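Local coordinates for cell envelope-related transcriptional attenuator domain-containing protein (Streptococcus agalactiae, PDB 3OKZ), which is of uncharacterised function but belongs to the LytR/CpsA/Psr family, whose members probably attach anionic glycopolymers to the cell wall, at residues A[9-15]-A[109-113]; A[50-56]-A[233-238]; A[245-249]-A[260-266]. All coordinates share one frame; numbering follows the deposited sequence.

Contact 1: residues A[9-15]-A[109-113]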
# COMPACT_ATOMS: atom_id res chain seq x y z
N SER A 9 -16.61 -1.51 -9.15
CA SER A 9 -16.38 -0.16 -8.66
C SER A 9 -17.58 0.76 -8.82
O SER A 9 -17.73 1.42 -9.84
CB SER A 9 -15.19 0.48 -9.38
OG SER A 9 -15.07 1.84 -8.99
N LYS A 10 -18.41 0.80 -7.78
CA LYS A 10 -19.58 1.66 -7.80
C LYS A 10 -19.16 3.13 -7.73
O LYS A 10 -19.87 3.97 -7.16
CB LYS A 10 -20.52 1.31 -6.64
CG LYS A 10 -19.86 0.70 -5.39
CD LYS A 10 -18.98 1.69 -4.62
CE LYS A 10 -17.54 1.74 -5.15
NZ LYS A 10 -16.85 0.42 -5.03
N SER A 11 -18.00 3.43 -8.31
CA SER A 11 -17.47 4.79 -8.34
C SER A 11 -17.26 5.16 -9.80
O SER A 11 -16.92 4.30 -10.62
CB SER A 11 -16.13 4.86 -7.60
OG SER A 11 -15.60 6.18 -7.62
N HIS A 12 -17.45 6.43 -10.13
CA HIS A 12 -17.29 6.87 -11.51
C HIS A 12 -16.24 7.96 -11.64
O HIS A 12 -16.13 8.60 -12.69
CB HIS A 12 -18.63 7.37 -12.06
CG HIS A 12 -19.72 6.34 -12.01
ND1 HIS A 12 -19.65 5.14 -12.69
CD2 HIS A 12 -20.89 6.32 -11.34
CE1 HIS A 12 -20.73 4.43 -12.45
NE2 HIS A 12 -21.50 5.12 -11.63
N ALA A 13 -15.47 8.16 -10.58
CA ALA A 13 -14.43 9.18 -10.54
C ALA A 13 -13.56 9.27 -11.78
O ALA A 13 -13.17 10.36 -12.20
CB ALA A 13 -13.57 8.97 -9.31
N ILE A 14 -13.23 8.14 -12.36
CA ILE A 14 -12.38 8.14 -13.54
C ILE A 14 -13.16 8.48 -14.80
O ILE A 14 -12.63 9.12 -15.71
CB ILE A 14 -11.67 6.78 -13.72
CG1 ILE A 14 -10.58 6.64 -12.64
CG2 ILE A 14 -11.07 6.67 -15.11
CD1 ILE A 14 -9.74 5.41 -12.76
N GLU A 15 -14.42 8.07 -14.84
CA GLU A 15 -15.28 8.34 -15.99
C GLU A 15 -15.67 9.81 -16.01
O GLU A 15 -16.24 10.29 -16.98
CB GLU A 15 -16.54 7.48 -15.94
CG GLU A 15 -16.26 6.00 -15.91
CD GLU A 15 -15.91 5.51 -14.53
OE1 GLU A 15 -16.85 5.09 -13.82
OE2 GLU A 15 -14.72 5.54 -14.16
N VAL A 109 -12.89 4.47 -0.24
CA VAL A 109 -11.78 4.30 -1.17
C VAL A 109 -12.24 3.95 -2.59
O VAL A 109 -12.53 2.80 -2.88
CB VAL A 109 -10.84 3.18 -0.66
CG1 VAL A 109 -9.63 3.06 -1.56
CG2 VAL A 109 -10.42 3.46 0.76
N ASP A 110 -12.29 4.95 -3.45
CA ASP A 110 -12.71 4.78 -4.84
C ASP A 110 -12.37 3.44 -5.50
O ASP A 110 -13.26 2.67 -5.88
CB ASP A 110 -12.13 5.92 -5.67
CG ASP A 110 -12.84 7.23 -5.43
OD1 ASP A 110 -12.19 8.29 -5.54
OD2 ASP A 110 -14.04 7.20 -5.13
N TYR A 111 -11.09 3.15 -5.64
CA TYR A 111 -10.68 1.91 -6.28
C TYR A 111 -9.79 1.04 -5.41
O TYR A 111 -9.63 1.27 -4.21
CB TYR A 111 -9.99 2.22 -7.61
CG TYR A 111 -10.86 3.06 -8.51
CD1 TYR A 111 -10.80 4.45 -8.48
CD2 TYR A 111 -11.82 2.45 -9.32
CE1 TYR A 111 -11.69 5.22 -9.22
CE2 TYR A 111 -12.72 3.22 -10.07
CZ TYR A 111 -12.65 4.60 -10.01
OH TYR A 111 -13.58 5.35 -10.70
N PHE A 112 -9.22 0.02 -6.02
CA PHE A 112 -8.38 -0.92 -5.30
C PHE A 112 -7.57 -1.73 -6.29
O PHE A 112 -8.08 -2.19 -7.32
CB PHE A 112 -9.28 -1.84 -4.48
CG PHE A 112 -8.71 -3.19 -4.23
CD1 PHE A 112 -7.88 -3.42 -3.13
CD2 PHE A 112 -8.97 -4.24 -5.11
CE1 PHE A 112 -7.31 -4.67 -2.90
CE2 PHE A 112 -8.42 -5.50 -4.90
CZ PHE A 112 -7.58 -5.71 -3.79
N MSE A 113 -6.29 -1.90 -5.99
CA MSE A 113 -5.44 -2.68 -6.87
C MSE A 113 -4.51 -3.58 -6.07
O MSE A 113 -3.91 -3.17 -5.07
CB MSE A 113 -4.63 -1.75 -7.76
CG MSE A 113 -3.69 -2.50 -8.69
SE MSE A 113 -2.67 -1.34 -9.83
CE MSE A 113 -3.81 -1.34 -11.37
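Tyr-111 lays its ring between the ends of the N-terminal segment 9-15, with Ser-9 by one side of the ring and Ile-14 over a face. Tyr-111 opens strand 111-116 of the mixed sheet in this LytR/CpsA/Psr-family domain. The segment 9-15 is the loop that leads into strand 20-28, the parallel neighbour of that strand. The ring is sent toward the loop by a first torsion of -55°, which sets CG anti to the carbonyl carbon. Ile-14 crosses it obliquely. Ile-14 CD1 sits about 4.0 Å above the ring plane, displaced toward the rim at CE1 and CZ. The methyl group of Ala-13 comes in at the ring edge, near the plane, with CB 4.2 Å from Tyr-111 CE1. Ser-9 is poorly ordered, so its approach to the ring carries little weight.

The phenol oxygen is held at the far end of the ring. Ile-14 N donates to Tyr-111 OH over 3.3 Å, with an angle of 158° at the hydrogen. The carboxylate of Glu-15 lies near the same OH, its plane turned steeply from the ring. Glu-15 in turn accepts from His-12. The imidazole ND1 meets Glu-15 OE1 at 3.0 Å, and that oxygen lies in the plane of the imidazole.

Asp-110 is shared between the loop and the sheet. Its OD1 accepts from Ser-21 N of strand 20-28, and the ring of Phe-20 meets Tyr-111 at about a right angle. The other oxygen turns to the loop. Ser-11 OG, anti to its own backbone nitrogen, donates to Asp-110 OD2 over 3.1 Å and reaches it from above the carboxylate plane, 62° out of it.

Contact 2: residues A[50-56]-A[233-238]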
# COMPACT_ATOMS: atom_id res chain seq x y z
N ILE A 50 -4.97 10.77 -6.25
CA ILE A 50 -4.63 11.35 -7.56
C ILE A 50 -5.67 12.42 -7.84
O ILE A 50 -6.88 12.14 -7.84
CB ILE A 50 -4.70 10.31 -8.72
CG1 ILE A 50 -3.83 9.10 -8.41
CG2 ILE A 50 -4.23 10.96 -10.01
CD1 ILE A 50 -4.60 7.79 -8.44
N ASN A 51 -5.21 13.65 -8.04
CA ASN A 51 -6.12 14.76 -8.31
C ASN A 51 -5.75 15.39 -9.64
O ASN A 51 -4.81 16.19 -9.72
CB ASN A 51 -6.02 15.81 -7.21
CG ASN A 51 -7.08 16.87 -7.34
OD1 ASN A 51 -7.24 17.48 -8.40
ND2 ASN A 51 -7.81 17.11 -6.26
N PRO A 52 -6.49 15.05 -10.70
CA PRO A 52 -6.24 15.57 -12.05
C PRO A 52 -6.27 17.10 -12.10
O PRO A 52 -5.58 17.73 -12.89
CB PRO A 52 -7.35 14.94 -12.87
CG PRO A 52 -8.48 14.87 -11.89
CD PRO A 52 -7.78 14.34 -10.65
N LYS A 53 -7.08 17.66 -11.21
CA LYS A 53 -7.27 19.10 -11.11
C LYS A 53 -6.02 19.80 -10.58
O LYS A 53 -5.33 20.49 -11.32
CB LYS A 53 -8.48 19.36 -10.19
CG LYS A 53 -9.13 20.72 -10.31
CD LYS A 53 -10.41 20.77 -9.48
CE LYS A 53 -10.13 20.50 -8.01
NZ LYS A 53 -11.37 20.58 -7.18
N THR A 54 -5.73 19.60 -9.29
CA THR A 54 -4.57 20.22 -8.64
C THR A 54 -3.27 19.67 -9.21
O THR A 54 -2.18 20.13 -8.85
CB THR A 54 -4.55 19.95 -7.15
OG1 THR A 54 -4.20 18.57 -6.91
CG2 THR A 54 -5.90 20.25 -6.54
N ASN A 55 -3.40 18.65 -10.07
CA ASN A 55 -2.24 18.03 -10.71
C ASN A 55 -1.22 17.51 -9.69
O ASN A 55 -0.06 17.91 -9.71
CB ASN A 55 -1.59 19.06 -11.63
CG ASN A 55 -0.78 18.43 -12.73
OD1 ASN A 55 -1.31 17.66 -13.53
ND2 ASN A 55 0.50 18.75 -12.78
N LYS A 56 -1.66 16.63 -8.80
CA LYS A 56 -0.77 16.11 -7.78
C LYS A 56 -1.14 14.71 -7.31
O LYS A 56 -2.27 14.25 -7.50
CB LYS A 56 -0.75 17.07 -6.59
CG LYS A 56 0.19 16.67 -5.45
CD LYS A 56 0.26 17.76 -4.36
CE LYS A 56 -1.12 18.09 -3.78
NZ LYS A 56 -1.10 19.18 -2.76
N ALA A 233 -5.84 10.81 -18.61
CA ALA A 233 -6.18 12.09 -18.03
C ALA A 233 -5.43 12.32 -16.73
O ALA A 233 -5.32 13.47 -16.28
CB ALA A 233 -7.68 12.17 -17.80
N TYR A 234 -4.92 11.26 -16.11
CA TYR A 234 -4.20 11.41 -14.85
C TYR A 234 -2.68 11.23 -14.95
O TYR A 234 -1.95 11.37 -13.96
CB TYR A 234 -4.75 10.44 -13.80
CG TYR A 234 -6.26 10.49 -13.61
CD1 TYR A 234 -7.12 9.89 -14.53
CD2 TYR A 234 -6.82 11.10 -12.48
CE1 TYR A 234 -8.51 9.88 -14.33
CE2 TYR A 234 -8.21 11.10 -12.28
CZ TYR A 234 -9.04 10.48 -13.21
OH TYR A 234 -10.41 10.44 -13.00
N LYS A 235 -2.21 10.94 -16.17
CA LYS A 235 -0.79 10.74 -16.44
C LYS A 235 0.09 11.91 -15.99
O LYS A 235 1.22 11.72 -15.57
CB LYS A 235 -0.56 10.46 -17.93
CG LYS A 235 0.92 10.43 -18.35
CD LYS A 235 1.08 10.70 -19.83
CE LYS A 235 2.42 11.35 -20.15
NZ LYS A 235 3.58 10.41 -20.01
N ASP A 236 -0.44 13.13 -16.10
CA ASP A 236 0.33 14.30 -15.71
C ASP A 236 0.40 14.39 -14.19
O ASP A 236 1.40 14.83 -13.63
CB ASP A 236 -0.32 15.57 -16.26
CG ASP A 236 -0.79 15.41 -17.69
OD1 ASP A 236 -1.72 14.60 -17.92
OD2 ASP A 236 -0.22 16.07 -18.58
N SER A 237 -0.67 13.96 -13.54
CA SER A 237 -0.76 13.98 -12.09
C SER A 237 0.31 13.12 -11.44
O SER A 237 0.81 13.44 -10.36
CB SER A 237 -2.15 13.50 -11.63
OG SER A 237 -3.15 14.41 -12.04
N LEU A 238 0.65 12.03 -12.11
CA LEU A 238 1.66 11.12 -11.59
C LEU A 238 3.06 11.73 -11.65
O LEU A 238 4.02 11.17 -11.12
CB LEU A 238 1.61 9.81 -12.39
CG LEU A 238 0.19 9.24 -12.52
CD1 LEU A 238 0.19 7.98 -13.38
CD2 LEU A 238 -0.38 8.96 -11.14
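Ile-50 and Pro-52 pack against Tyr-234, and this is the tight part of the contact. It joins the end of strand 41-51, and the turn toward strand 56-62, to the loop after helix 228-232. Ile-50 CG2 lies 3.6 Å from Tyr-234 CD2, and the two side chains cross at about a right angle. The same methyl group touches Ser-237 CB. Pro-52 runs alongside Tyr-234, pointing the same way, with CD 3.7 Å from CE2 of the tyrosine. The phenol OH bonds to Lys-18 O, and Phe-20 meets the ring edge-to-face.

The turn itself carries a G1 beta bulge, where Asn-55 and Lys-56 lie together opposite Asn-51. Its outer side is looser. Asn-55, its CG set anti to the backbone nitrogen (chi1 -157°), brings OD1 within 3.6 Å of Asp-236 CB. The amide and carboxylate planes stand 51° apart, and Asp-236 is exposed.

Between these parts lies buried Ser-237. Its OG makes a weak hydrogen bond to Asn-51 O, 3.4 Å long. Van der Waals packing of Ile-50 and Pro-52 on Tyr-234, with the close fit of Ser-237, probably contributes more than this weak bond.

Contact 3: residues A[245-249]-A[260-266]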
# COMPACT_ATOMS: atom_id res chain seq x y z
N GLN A 245 4.06 8.38 5.56
CA GLN A 245 4.00 7.13 6.30
C GLN A 245 3.11 7.31 7.54
O GLN A 245 3.33 8.21 8.35
CB GLN A 245 5.41 6.68 6.73
CG GLN A 245 5.44 5.43 7.63
CD GLN A 245 4.99 4.16 6.93
OE1 GLN A 245 5.62 3.71 5.98
NE2 GLN A 245 3.90 3.58 7.40
N LEU A 246 2.10 6.47 7.66
CA LEU A 246 1.18 6.52 8.79
C LEU A 246 1.79 5.67 9.90
O LEU A 246 1.98 4.46 9.73
CB LEU A 246 -0.17 5.96 8.38
CG LEU A 246 -1.19 5.79 9.51
CD1 LEU A 246 -1.56 7.16 10.07
CD2 LEU A 246 -2.41 5.06 8.98
N LYS A 247 2.11 6.28 11.04
CA LYS A 247 2.70 5.50 12.13
C LYS A 247 2.25 5.91 13.52
O LYS A 247 1.99 7.09 13.79
CB LYS A 247 4.22 5.57 12.05
CG LYS A 247 4.78 6.98 11.94
CD LYS A 247 6.30 6.98 11.85
CE LYS A 247 6.83 8.37 11.49
NZ LYS A 247 8.31 8.51 11.66
N GLY A 248 2.16 4.93 14.42
CA GLY A 248 1.77 5.21 15.79
C GLY A 248 2.93 4.92 16.74
O GLY A 248 4.01 4.55 16.29
N GLU A 249 2.71 5.09 18.04
CA GLU A 249 3.74 4.81 19.02
C GLU A 249 3.83 3.31 19.21
O GLU A 249 2.83 2.61 19.08
CB GLU A 249 3.42 5.48 20.35
CG GLU A 249 4.39 6.59 20.75
CD GLU A 249 4.18 7.86 19.96
OE1 GLU A 249 4.10 7.78 18.71
OE2 GLU A 249 4.09 8.94 20.58
N GLN A 260 1.67 -1.20 17.13
CA GLN A 260 1.81 0.21 16.79
C GLN A 260 0.46 0.83 17.15
O GLN A 260 -0.58 0.44 16.59
CB GLN A 260 2.05 0.38 15.29
CG GLN A 260 3.27 -0.32 14.72
CD GLN A 260 4.56 0.37 15.08
OE1 GLN A 260 4.66 1.60 15.04
NE2 GLN A 260 5.58 -0.42 15.42
N ILE A 261 0.46 1.78 18.07
CA ILE A 261 -0.78 2.44 18.48
C ILE A 261 -0.77 3.91 18.10
O ILE A 261 0.03 4.69 18.61
CB ILE A 261 -1.01 2.27 19.99
CG1 ILE A 261 -1.04 0.77 20.32
CG2 ILE A 261 -2.31 2.95 20.41
CD1 ILE A 261 -1.66 0.43 21.64
N LEU A 262 -1.67 4.27 17.20
CA LEU A 262 -1.81 5.64 16.69
C LEU A 262 -2.43 6.60 17.69
O LEU A 262 -3.26 6.20 18.50
CB LEU A 262 -2.67 5.62 15.43
CG LEU A 262 -2.20 4.69 14.32
CD1 LEU A 262 -3.25 4.55 13.27
CD2 LEU A 262 -0.92 5.24 13.72
N THR A 263 -2.02 7.86 17.64
CA THR A 263 -2.59 8.86 18.53
C THR A 263 -3.73 9.56 17.81
O THR A 263 -3.76 9.61 16.58
CB THR A 263 -1.59 9.95 18.94
OG1 THR A 263 -0.65 10.19 17.87
CG2 THR A 263 -0.87 9.54 20.19
N LYS A 264 -4.65 10.12 18.59
CA LYS A 264 -5.79 10.84 18.03
C LYS A 264 -5.32 12.02 17.19
O LYS A 264 -5.69 12.15 16.02
CB LYS A 264 -6.71 11.34 19.14
CG LYS A 264 -7.53 10.25 19.84
CD LYS A 264 -8.46 10.84 20.93
CE LYS A 264 -9.26 9.76 21.66
NZ LYS A 264 -10.05 10.31 22.81
N LYS A 265 -4.48 12.87 17.78
CA LYS A 265 -3.97 14.06 17.10
C LYS A 265 -3.42 13.77 15.71
O LYS A 265 -3.60 14.55 14.78
CB LYS A 265 -2.87 14.70 17.94
CG LYS A 265 -2.49 16.12 17.56
CD LYS A 265 -3.43 17.14 18.22
CE LYS A 265 -2.94 18.58 18.02
NZ LYS A 265 -3.74 19.56 18.81
N HIS A 266 -2.73 12.63 15.57
CA HIS A 266 -2.10 12.25 14.31
C HIS A 266 -3.04 11.69 13.26
O HIS A 266 -3.14 12.22 12.15
CB HIS A 266 -1.00 11.23 14.58
CG HIS A 266 -0.11 10.97 13.41
ND1 HIS A 266 0.19 9.69 12.97
CD2 HIS A 266 0.57 11.81 12.60
CE1 HIS A 266 1.03 9.77 11.95
NE2 HIS A 266 1.28 11.04 11.71
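Leu-262 holds CG anti to its carbonyl carbon (chi1 -55°). Its chi2 extends CD1, so the other branch, CD2, is folded back and lies against the peptide between Lys-247 and Gly-248. His-266 has CG anti to the backbone nitrogen (chi1 -169°), which turns its imidazole toward Leu-246 and Lys-247. The two side chains come from the start of helix 264-277 and the residues just before it. They pack against residues 246-248 of strand 241-252, whose hairpin partner, strand 258-261, is the outermost strand at one edge of the sheet.

Leu-246 meets both. Its CD1 lies 4.2 Å from Leu-262 CD2, the side chains crossing at about a right angle, and 4.1 Å from His-266 CE1. The backbone nitrogen of Lys-247 lies in the plane of the imidazole, at its edge.

Further along, Glu-249 and Ile-261 form an antiparallel hydrogen-bonded pair. Ile-261 N gives an almost straight bond to Glu-249 O, 2.7 Å long and in the carbonyl plane. The return bond from Glu-249 N to Ile-261 O is more bent, at 137°, and its donor sits above the carbonyl plane. Gln-260 turns its OE1 to the hydroxyl of Tyr-180 in helix 178-200.

Two backbone hydrogen bonds thus pair the strands, while Leu-246 packs on Leu-262 and on the imidazole of His-266 in the first turn of the helix.

All three contacts reach the same mixed sheet. Contact 1 has the fewest buried residues, two of nine, against four of ten in contact 2 and four of eight in contact 3. Contacts 1 and 2 are neighbours, with centres about 15 Å apart. They touch where Ala-13 and Ile-14 pack on Tyr-234, and the ring of Phe-20 meets both Tyr-111 and Tyr-234. Contact 3 stands apart at edge strand 258-261, its centre about 27 Å from that of contact 1. Contact 1 joins a loop to the start of a strand through a buried tyrosine ring and two hydrogen bonds that use side-chain groups. Contact 2 is mainly apolar. Contact 3 alone has paired strand backbones.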